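Local coordinates for protein diacylglycerol lipase (Aspergillus oryzae, PDB 5XK2) that probably hydrolyses the ester bonds of mono- and diacylglycerols, acting as a class 3 lipase of the alpha/beta-hydrolase fold, at residues A[189-192]-A[193-197]; A[14-17]-A[18-21]; A[132-135]-A[136-140]. All coordinates share one frame; numbering follows the deposited sequence.

Contact 1: A[189-192]-A[193-197]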
loop_
_atom_site.group_PDB
_atom_site.type_symbol
_atom_site.label_atom_id
_atom_site.label_comp_id
_atom_site.label_asym_id
_atom_site.label_seq_id
_atom_site.Cartn_x
_atom_site.Cartn_y
_atom_site.Cartn_z
ATOM N N ALA A 189 14.335 5.376 -22.442
ATOM C CA ALA A 189 13.826 6.685 -22.025
ATOM C C ALA A 189 14.206 7.764 -23.030
ATOM O O ALA A 189 13.402 8.639 -23.312
ATOM C CB ALA A 189 14.332 7.053 -20.646
ATOM N N GLU A 190 15.413 7.687 -23.601
ATOM C CA GLU A 190 15.800 8.665 -24.629
ATOM C C GLU A 190 14.947 8.510 -25.884
ATOM O O GLU A 190 14.521 9.493 -26.489
ATOM C CB GLU A 190 17.296 8.530 -24.991
ATOM C CG GLU A 190 18.201 8.766 -23.769
ATOM C CD GLU A 190 19.689 8.647 -24.082
ATOM O OE1 GLU A 190 20.055 8.647 -25.278
ATOM O OE2 GLU A 190 20.474 8.555 -23.113
ATOM N N PHE A 191 14.691 7.268 -26.276
ATOM C CA PHE A 191 13.831 7.012 -27.427
ATOM C C PHE A 191 12.429 7.602 -27.240
ATOM O O PHE A 191 11.928 8.313 -28.121
ATOM C CB PHE A 191 13.751 5.501 -27.676
ATOM C CG PHE A 191 12.902 5.116 -28.857
ATOM C CD1 PHE A 191 13.313 5.394 -30.150
ATOM C CD2 PHE A 191 11.704 4.453 -28.668
ATOM C CE1 PHE A 191 12.530 5.017 -31.242
ATOM C CE2 PHE A 191 10.910 4.082 -29.753
ATOM C CZ PHE A 191 11.319 4.365 -31.036
ATOM N N ILE A 192 11.806 7.321 -26.096
ATOM C CA ILE A 192 10.441 7.799 -25.858
ATOM C C ILE A 192 10.416 9.327 -25.800
ATOM O O ILE A 192 9.572 9.978 -26.409
ATOM C CB ILE A 192 9.859 7.195 -24.570
ATOM C CG1 ILE A 192 9.790 5.665 -24.702
ATOM C CG2 ILE A 192 8.486 7.823 -24.271
ATOM C CD1 ILE A 192 9.293 4.962 -23.440
ATOM N N THR A 193 11.374 9.896 -25.072
ATOM C CA THR A 193 11.495 11.344 -24.947
ATOM C C THR A 193 11.544 12.020 -26.315
ATOM O O THR A 193 10.863 13.012 -26.569
ATOM C CB THR A 193 12.772 11.686 -24.130
ATOM O OG1 THR A 193 12.589 11.204 -22.795
ATOM C CG2 THR A 193 13.068 13.201 -24.111
ATOM N N ASN A 194 12.365 11.477 -27.214
ATOM C CA ASN A 194 12.519 12.131 -28.496
ATOM C C ASN A 194 11.398 11.818 -29.488
ATOM O O ASN A 194 11.343 12.410 -30.563
ATOM C CB ASN A 194 13.891 11.787 -29.069
ATOM C CG ASN A 194 14.986 12.560 -28.356
ATOM O OD1 ASN A 194 14.958 13.774 -28.354
ATOM N ND2 ASN A 194 15.923 11.860 -27.738
ATOM N N GLN A 195 10.454 10.965 -29.099
ATOM C CA GLN A 195 9.205 10.861 -29.859
ATOM C C GLN A 195 8.344 12.111 -29.685
ATOM O O GLN A 195 7.478 12.412 -30.519
ATOM C CB GLN A 195 8.399 9.631 -29.417
ATOM C CG GLN A 195 9.027 8.299 -29.782
ATOM C CD GLN A 195 8.241 7.123 -29.205
ATOM O OE1 GLN A 195 7.732 7.183 -28.081
ATOM N NE2 GLN A 195 8.142 6.048 -29.982
ATOM N N GLY A 196 8.558 12.828 -28.583
ATOM C CA GLY A 196 7.773 14.009 -28.286
ATOM C C GLY A 196 6.367 13.701 -27.803
ATOM O O GLY A 196 5.984 12.530 -27.680
ATOM N N ASN A 197 5.607 14.763 -27.557
ATOM C CA ASN A 197 4.208 14.653 -27.097
ATOM C C ASN A 197 4.100 13.839 -25.819
ATOM O O ASN A 197 3.186 13.025 -25.677
ATOM C CB ASN A 197 3.317 14.020 -28.178
ATOM C CG ASN A 197 3.312 14.801 -29.489
ATOM O OD1 ASN A 197 3.546 14.230 -30.563
ATOM N ND2 ASN A 197 3.052 16.092 -29.409
#
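A189 O accepts the backbone N of T193 and E190 O that of N194, both in regular helical bonds, whereas at the next residue Q195 N bonds I192 O at 3.0 Å and F191 O only weakly, so the helix tightens at its end. T193 adds its hydroxyl to the same carbonyl as its N: with OG1 beside its own backbone N (chi1 -66°), OG1 donates to A189 O at 2.7 Å, and it reaches the oxygen from the opposite face of the carbonyl plane to T193 N. The hydroxyl is also bonded to S222 N. N194 folds back similarly, its ND2 making a weak bond to E190 O. This is the C-terminal turn of helix 186-195 in the beta-alpha-beta crossover between strands 173-178 and 198-203; G196 leaves the helix with positive phi, and the chain runs on into the second strand. Q195 extends towards F191, and its NE2 comes to 3.4 Å from F191 CE2, the amide and ring planes turned 45° apart. The amide's polar ends are engaged by helix 154-168, OE1 by R167 NH1 and NE2 by A164 O, and Q195 OE1 lies 3.9 Å from I192 CG2.

Contact 2: A[14-17]-A[18-21]; sequences QLED and FKFW
Q14 and F18 make a close contact on the first turn of helix 14-27, where the Q14 side chain lies across the far end of the phenyl ring. Q14 CG is 3.4 Å from F18 CZ, and the amide plane is only 20° from that of the ring. Q14 O stands over one ring face, offset toward the rim, while accepting the backbone N of F18. D17 and W21 form the second close pair. With D17 CG anti to its backbone N (chi1 -177°), the carboxylate is directed down the helix to the indole, and W21 NE1 donates to D17 OD1 at 2.8 Å. The acceptor lies near the indole plane, but the N-H meets the carboxylate from above its plane, 48° out of it. OD2 is taken by Y176 OH, so both carboxylate oxygens are engaged.

The solvent side, with the exposed E16, is looser. K19 runs extended past L15, its CE 3.8 Å from L15 CG, and E16 OE1 stays 4.4 Å from K19 NZ, too far for a salt bridge. A water joins them, accepting from NZ and donating weakly to OE1; NZ also bonds to V235 O. Inward, the helix packs on the central sheet: F18 meets F201 and Y225 edge-to-face, and W21 stacks on Y176 of strand 173-178 and touches strands 83-89 and 146-152.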
loop_
_atom_site.group_PDB
_atom_site.type_symbol
_atom_site.label_atom_id
_atom_site.label_comp_id
_atom_site.label_asym_id
_atom_site.label_seq_id
_atom_site.Cartn_x
_atom_site.Cartn_y
_atom_site.Cartn_z
ATOM N N GLN A 14 -2.248 25.608 -21.627
ATOM C CA GLN A 14 -1.669 24.298 -21.432
ATOM C C GLN A 14 -2.074 23.744 -20.070
ATOM O O GLN A 14 -2.324 22.549 -19.930
ATOM C CB GLN A 14 -0.157 24.352 -21.557
ATOM C CG GLN A 14 0.451 22.984 -21.640
ATOM C CD GLN A 14 1.917 23.016 -22.000
ATOM O OE1 GLN A 14 2.699 23.760 -21.409
ATOM N NE2 GLN A 14 2.301 22.203 -22.977
ATOM N N LEU A 15 -2.131 24.615 -19.065
ATOM C CA LEU A 15 -2.532 24.185 -17.729
ATOM C C LEU A 15 -3.951 23.637 -17.737
ATOM O O LEU A 15 -4.234 22.627 -17.095
ATOM C CB LEU A 15 -2.430 25.352 -16.729
ATOM C CG LEU A 15 -2.737 25.042 -15.267
ATOM C CD1 LEU A 15 -1.760 24.024 -14.734
ATOM C CD2 LEU A 15 -2.684 26.318 -14.434
ATOM N N GLU A 16 -4.851 24.308 -18.456
ATOM C CA GLU A 16 -6.228 23.837 -18.528
ATOM C C GLU A 16 -6.284 22.465 -19.203
ATOM O O GLU A 16 -7.057 21.587 -18.790
ATOM C CB GLU A 16 -7.110 24.843 -19.276
ATOM C CG GLU A 16 -7.393 26.105 -18.447
ATOM C CD GLU A 16 -8.438 25.889 -17.349
ATOM O OE1 GLU A 16 -8.192 25.109 -16.402
ATOM O OE2 GLU A 16 -9.517 26.515 -17.432
ATOM N N ASP A 17 -5.460 22.284 -20.230
ATOM C CA ASP A 17 -5.372 20.995 -20.918
ATOM C C ASP A 17 -4.959 19.903 -19.924
ATOM O O ASP A 17 -5.571 18.828 -19.856
ATOM C CB ASP A 17 -4.365 21.090 -22.075
ATOM C CG ASP A 17 -4.262 19.808 -22.892
ATOM O OD1 ASP A 17 -5.164 19.545 -23.716
ATOM O OD2 ASP A 17 -3.258 19.073 -22.718
ATOM N N PHE A 18 -3.931 20.200 -19.140
ATOM C CA PHE A 18 -3.412 19.238 -18.169
ATOM C C PHE A 18 -4.472 18.854 -17.128
ATOM O O PHE A 18 -4.537 17.702 -16.683
ATOM C CB PHE A 18 -2.188 19.812 -17.444
ATOM C CG PHE A 18 -0.964 19.971 -18.301
ATOM C CD1 PHE A 18 -0.877 19.395 -19.563
ATOM C CD2 PHE A 18 0.118 20.709 -17.828
ATOM C CE1 PHE A 18 0.278 19.532 -20.328
ATOM C CE2 PHE A 18 1.271 20.856 -18.583
ATOM C CZ PHE A 18 1.355 20.285 -19.833
ATOM N N LYS A 19 -5.277 19.833 -16.722
ATOM C CA LYS A 19 -6.357 19.601 -15.760
ATOM C C LYS A 19 -7.513 18.790 -16.341
ATOM O O LYS A 19 -8.352 18.265 -15.599
ATOM C CB LYS A 19 -6.881 20.939 -15.237
ATOM C CG LYS A 19 -5.903 21.632 -14.303
ATOM C CD LYS A 19 -6.359 23.056 -13.982
ATOM C CE LYS A 19 -5.407 23.704 -12.979
ATOM N NZ LYS A 19 -5.879 25.077 -12.613
ATOM N N PHE A 20 -7.611 18.748 -17.668
ATOM C CA PHE A 20 -8.660 17.972 -18.306
ATOM C C PHE A 20 -8.340 16.476 -18.445
ATOM O O PHE A 20 -9.121 15.627 -18.014
ATOM C CB PHE A 20 -8.958 18.564 -19.687
ATOM C CG PHE A 20 -9.987 17.798 -20.466
ATOM C CD1 PHE A 20 -11.303 17.770 -20.045
ATOM C CD2 PHE A 20 -9.633 17.107 -21.620
ATOM C CE1 PHE A 20 -12.275 17.076 -20.757
ATOM C CE2 PHE A 20 -10.596 16.409 -22.337
ATOM C CZ PHE A 20 -11.909 16.381 -21.907
ATOM N N TRP A 21 -7.182 16.128 -19.010
ATOM C CA TRP A 21 -6.961 14.721 -19.344
ATOM C C TRP A 21 -6.830 13.862 -18.093
ATOM O O TRP A 21 -7.104 12.656 -18.144
ATOM C CB TRP A 21 -5.727 14.545 -20.271
ATOM C CG TRP A 21 -5.931 15.287 -21.561
ATOM C CD1 TRP A 21 -5.365 16.464 -21.920
ATOM C CD2 TRP A 21 -6.842 14.937 -22.614
ATOM N NE1 TRP A 21 -5.838 16.865 -23.161
ATOM C CE2 TRP A 21 -6.760 15.947 -23.592
ATOM C CE3 TRP A 21 -7.726 13.866 -22.817
ATOM C CZ2 TRP A 21 -7.503 15.910 -24.771
ATOM C CZ3 TRP A 21 -8.467 13.834 -23.990
ATOM C CH2 TRP A 21 -8.357 14.857 -24.948
HETATM O O HOH W 1 -6.040 26.456 -15.200
#

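Contact 3: A[132-135]-A[136-140]; sequences IKTL and DELKP
The first torsion of K133 swings CG away from the backbone N, to the side of its carbonyl carbon, while E137 CG lies next to its own N, which lets the two side chains cross obliquely; a bend at the last torsion of the lysine (chi4 -103°) then brings its ammonium to the carboxylate. The result is an i to i+4 salt bridge on the last turns of helix 118-138, a helix lying against the central sheet of the alpha/beta-hydrolase fold. K133 NZ meets E137 OE2 at 2.9 Å on the syn side of the carboxylate, 18° out of its plane. K133 CG lies 3.6 Å from E137 OE2, so the lysine passes alongside the carboxylate. The glutamate's other oxygen, OE1, receives a water that also donates to T134 OG1, while that hydroxyl is bonded to R130 O one turn back.

The sheet-facing flank is mainly apolar. T134 and L138 lie side by side and point the same way, with T134 CG2 3.8 Å from L138 CD1; both pack on strands 58-65 and 71-78, and L135 on strand 83-89. On another edge the exposed D136 runs alongside I132, its OD2 3.9 Å from I132 CG2, and its OD1 is hydrogen-bonded to Y171 OH. Backbone bonding slackens toward the end of the helix: L138 N still bonds T134 O at 3.0 Å, but K139 N reaches L135 O in only a weak bond of 3.1 Å.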
loop_
_atom_site.group_PDB
_atom_site.type_symbol
_atom_site.label_atom_id
_atom_site.label_comp_id
_atom_site.label_asym_id
_atom_site.label_seq_id
_atom_site.Cartn_x
_atom_site.Cartn_y
_atom_site.Cartn_z
ATOM N N ILE A 132 -5.462 -2.022 -30.256
ATOM C CA ILE A 132 -5.138 -1.700 -31.633
ATOM C C ILE A 132 -6.313 -2.011 -32.560
ATOM O O ILE A 132 -6.625 -1.221 -33.458
ATOM C CB ILE A 132 -3.878 -2.455 -32.071
ATOM C CG1 ILE A 132 -2.669 -1.860 -31.348
ATOM C CG2 ILE A 132 -3.690 -2.382 -33.593
ATOM C CD1 ILE A 132 -1.391 -2.613 -31.590
ATOM N N LYS A 133 -6.977 -3.139 -32.307
ATOM C CA LYS A 133 -8.159 -3.516 -33.087
ATOM C C LYS A 133 -9.188 -2.404 -33.013
ATOM O O LYS A 133 -9.764 -1.987 -34.022
ATOM C CB LYS A 133 -8.756 -4.826 -32.573
ATOM C CG LYS A 133 -10.043 -5.259 -33.303
ATOM C CD LYS A 133 -10.726 -6.401 -32.550
ATOM C CE LYS A 133 -11.865 -7.048 -33.354
ATOM N NZ LYS A 133 -13.232 -6.635 -32.899
ATOM N N THR A 134 -9.385 -1.902 -31.799
ATOM C CA THR A 134 -10.366 -0.846 -31.572
ATOM C C THR A 134 -9.951 0.479 -32.209
ATOM O O THR A 134 -10.784 1.165 -32.803
ATOM C CB THR A 134 -10.617 -0.656 -30.063
ATOM O OG1 THR A 134 -11.114 -1.886 -29.507
ATOM C CG2 THR A 134 -11.652 0.448 -29.828
ATOM N N LEU A 135 -8.672 0.859 -32.097
ATOM C CA LEU A 135 -8.209 2.077 -32.742
ATOM C C LEU A 135 -8.455 2.001 -34.258
ATOM O O LEU A 135 -8.912 2.958 -34.874
ATOM C CB LEU A 135 -6.715 2.312 -32.459
ATOM C CG LEU A 135 -6.392 2.635 -30.997
ATOM C CD1 LEU A 135 -4.885 2.825 -30.817
ATOM C CD2 LEU A 135 -7.124 3.884 -30.552
ATOM N N ASP A 136 -8.163 0.837 -34.826
ATOM C CA ASP A 136 -8.328 0.637 -36.263
ATOM C C ASP A 136 -9.812 0.737 -36.668
ATOM O O ASP A 136 -10.144 1.344 -37.695
ATOM C CB ASP A 136 -7.724 -0.704 -36.679
ATOM C CG ASP A 136 -6.188 -0.703 -36.639
ATOM O OD1 ASP A 136 -5.574 0.360 -36.380
ATOM O OD2 ASP A 136 -5.607 -1.781 -36.884
ATOM N N GLU A 137 -10.699 0.181 -35.849
ATOM C CA GLU A 137 -12.138 0.255 -36.121
ATOM C C GLU A 137 -12.632 1.707 -36.053
ATOM O O GLU A 137 -13.497 2.109 -36.823
ATOM C CB GLU A 137 -12.917 -0.621 -35.136
ATOM C CG GLU A 137 -12.723 -2.118 -35.358
ATOM C CD GLU A 137 -13.236 -2.961 -34.214
ATOM O OE1 GLU A 137 -13.587 -2.387 -33.159
ATOM O OE2 GLU A 137 -13.310 -4.201 -34.382
ATOM N N LEU A 138 -12.077 2.490 -35.132
ATOM C CA LEU A 138 -12.541 3.857 -34.935
ATOM C C LEU A 138 -12.013 4.826 -35.979
ATOM O O LEU A 138 -12.573 5.893 -36.184
ATOM C CB LEU A 138 -12.143 4.349 -33.537
ATOM C CG LEU A 138 -12.936 3.687 -32.425
ATOM C CD1 LEU A 138 -12.299 4.020 -31.067
ATOM C CD2 LEU A 138 -14.384 4.193 -32.481
ATOM N N LYS A 139 -10.934 4.461 -36.654
ATOM C CA LYS A 139 -10.261 5.425 -37.517
ATOM C C LYS A 139 -11.121 6.003 -38.656
ATOM O O LYS A 139 -11.147 7.218 -38.834
ATOM C CB LYS A 139 -8.986 4.792 -38.105
ATOM C CG LYS A 139 -8.183 5.728 -38.992
ATOM C CD LYS A 139 -7.274 6.605 -38.174
ATOM C CE LYS A 139 -6.080 7.070 -38.998
ATOM N NZ LYS A 139 -6.304 8.432 -39.531
ATOM N N PRO A 140 -11.803 5.152 -39.454
ATOM C CA PRO A 140 -12.488 5.710 -40.634
ATOM C C PRO A 140 -13.494 6.815 -40.351
ATOM O O PRO A 140 -13.543 7.765 -41.126
ATOM C CB PRO A 140 -13.208 4.492 -41.228
ATOM C CG PRO A 140 -12.403 3.344 -40.798
ATOM C CD PRO A 140 -11.949 3.686 -39.402
HETATM O O HOH W 2 -13.398 -3.181 -30.339
#

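All three contacts are single-helix turns, none touching another, with centres 21 to 26 Å apart, and each belongs to a different helix packed around the same central sheet. All are partly buried: the centres of contacts 1 and 2 lie about 15 and 14 Å from the chain centre, whereas contact 3, at about 21 Å and with four exposed residues, is the most peripheral. Contact 2, at the start of helix 14-27, sets aromatic rings and a carboxylate-indole bond against the strands. Contacts 1 and 3 both finish a helix. Polar chemistry shifts from side-chain-to-carbonyl bonds in contact 1 to a direct salt bridge in contact 3, with a water-mediated charge pair in contact 2.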